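Local coordinates for protein member of s1p family of ribosomal proteins (Pyrococcus furiosus, PDB 5YH1) that binds manganese in its DHH domain, the part described here, and is probably an exonuclease acting on nucleic acids, as in the RecJ-like family, at residues I256-I260 with I276-L280. Coordinates in Å, arbitrary orientation, origin at the centre of the assembly. Residues are numbered along the deposited sequence.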
loop_
_atom_site.group_PDB
_atom_site.type_symbol
_atom_site.label_atom_id
_atom_site.label_comp_id
_atom_site.label_asym_id
_atom_site.label_seq_id
_atom_site.Cartn_x
_atom_site.Cartn_y
_atom_site.Cartn_z
ATOM N N ILE A 256 -3.774 -28.134 5.830
ATOM C CA ILE A 256 -4.561 -27.229 4.988
ATOM C C ILE A 256 -4.802 -25.887 5.685
ATOM O O ILE A 256 -4.578 -24.824 5.088
ATOM C CB ILE A 256 -5.891 -27.864 4.540
ATOM C CG1 ILE A 256 -5.616 -28.956 3.506
ATOM C CG2 ILE A 256 -6.822 -26.815 3.925
ATOM C CD1 ILE A 256 -6.803 -29.842 3.188
ATOM N N ALA A 257 -5.244 -25.925 6.940
ATOM C CA ALA A 257 -5.474 -24.685 7.681
ATOM C C ALA A 257 -4.190 -23.858 7.821
ATOM O O ALA A 257 -4.217 -22.627 7.653
ATOM C CB ALA A 257 -6.065 -24.966 9.056
ATOM N N GLU A 258 -3.080 -24.523 8.136
ATOM C CA GLU A 258 -1.802 -23.823 8.308
ATOM C C GLU A 258 -1.330 -23.221 6.993
ATOM O O GLU A 258 -0.783 -22.118 6.974
ATOM C CB GLU A 258 -0.728 -24.742 8.888
ATOM C CG GLU A 258 -0.982 -25.163 10.336
ATOM C CD GLU A 258 -0.688 -24.080 11.367
ATOM O OE1 GLU A 258 -0.216 -22.979 11.019
ATOM O OE2 GLU A 258 -0.930 -24.339 12.556
ATOM N N VAL A 259 -1.548 -23.942 5.899
ATOM C CA VAL A 259 -1.214 -23.440 4.574
ATOM C C VAL A 259 -2.034 -22.199 4.212
ATOM O O VAL A 259 -1.480 -21.216 3.718
ATOM C CB VAL A 259 -1.362 -24.524 3.493
ATOM C CG1 VAL A 259 -1.295 -23.923 2.100
ATOM C CG2 VAL A 259 -0.272 -25.580 3.649
ATOM N N ILE A 260 -3.338 -22.233 4.468
ATOM C CA ILE A 260 -4.200 -21.083 4.154
ATOM C C ILE A 260 -3.758 -19.827 4.906
ATOM O O ILE A 260 -3.608 -18.759 4.299
ATOM C CB ILE A 260 -5.681 -21.372 4.444
ATOM C CG1 ILE A 260 -6.216 -22.400 3.438
ATOM C CG2 ILE A 260 -6.499 -20.090 4.356
ATOM C CD1 ILE A 260 -7.527 -23.037 3.844
ATOM N N ILE A 276 -6.887 -20.497 -3.567
ATOM C CA ILE A 276 -7.634 -20.933 -2.383
ATOM C C ILE A 276 -8.560 -22.136 -2.674
ATOM O O ILE A 276 -8.656 -23.050 -1.861
ATOM C CB ILE A 276 -8.407 -19.748 -1.736
ATOM C CG1 ILE A 276 -9.011 -20.138 -0.385
ATOM C CG2 ILE A 276 -9.505 -19.225 -2.648
ATOM C CD1 ILE A 276 -7.995 -20.425 0.691
ATOM N N GLU A 277 -9.211 -22.141 -3.837
ATOM C CA GLU A 277 -10.108 -23.235 -4.221
ATOM C C GLU A 277 -9.372 -24.573 -4.321
ATOM O O GLU A 277 -9.952 -25.628 -4.030
ATOM C CB GLU A 277 -10.791 -22.971 -5.569
ATOM C CG GLU A 277 -11.643 -21.714 -5.631
ATOM C CD GLU A 277 -10.870 -20.478 -6.071
ATOM O OE1 GLU A 277 -9.626 -20.521 -6.151
ATOM O OE2 GLU A 277 -11.516 -19.446 -6.325
ATOM N N GLU A 278 -8.114 -24.520 -4.757
ATOM C CA GLU A 278 -7.291 -25.713 -4.903
ATOM C C GLU A 278 -6.878 -26.234 -3.543
ATOM O O GLU A 278 -6.923 -27.440 -3.288
ATOM C CB GLU A 278 -6.037 -25.418 -5.730
ATOM C CG GLU A 278 -6.298 -24.852 -7.122
ATOM C CD GLU A 278 -7.036 -25.810 -8.031
ATOM O OE1 GLU A 278 -7.228 -26.988 -7.668
ATOM O OE2 GLU A 278 -7.426 -25.384 -9.129
ATOM N N ILE A 279 -6.492 -25.322 -2.663
ATOM C CA ILE A 279 -6.103 -25.689 -1.311
ATOM C C ILE A 279 -7.295 -26.289 -0.548
ATOM O O ILE A 279 -7.129 -27.247 0.209
ATOM C CB ILE A 279 -5.521 -24.480 -0.565
ATOM C CG1 ILE A 279 -4.213 -24.035 -1.238
ATOM C CG2 ILE A 279 -5.266 -24.806 0.904
ATOM C CD1 ILE A 279 -3.765 -22.645 -0.829
ATOM N N LEU A 280 -8.490 -25.742 -0.776
ATOM C CA LEU A 280 -9.704 -26.198 -0.091
ATOM C C LEU A 280 -10.326 -27.467 -0.688
ATOM O O LEU A 280 -11.328 -27.970 -0.157
ATOM C CB LEU A 280 -10.759 -25.090 -0.106
ATOM C CG LEU A 280 -10.502 -23.906 0.810
ATOM C CD1 LEU A 280 -11.560 -22.854 0.545
ATOM C CD2 LEU A 280 -10.481 -24.313 2.279
#
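I279 reaches across to residues 256-260 of helix 250-267 and overlaps three of their side chains. Its CG2 methyl lies 3.6 Å from CG1 of I260 and 3.9 Å from CG2 of I256, while its CD1 comes within 4.0 Å of CG1 of V259. A beta-branched isoleucine suits this spot: CG2 meets both I256 and I260, one turn apart and joined by the helical bond from I260 N to I256 O (2.9 Å), while CG1 carries CD1 on to V259, whose short branched side chain points toward it. CA of I256 is 6.7 Å from CA of I279. I260 has two more partners: its CG1 meets CD1 of I276 at 3.8 Å, and its terminal CD1 meets CD2 of L280 at 3.6 Å. I276 and L280 leave their backbone sideways, so side chains this long are needed to reach I260. The touching side chains are all apolar and buried, and no hydrogen bond joins the segments. The I260 side chain lies about 9 Å from that of the manganese ligand D67 and touches T66 just before it. Around the pair, helix 286-311 touches V259 and I256, helix 221-229 meets I256 and L280, and helix 66-86, following strand 58-63 of the parallel sheet, touches I260 and L280.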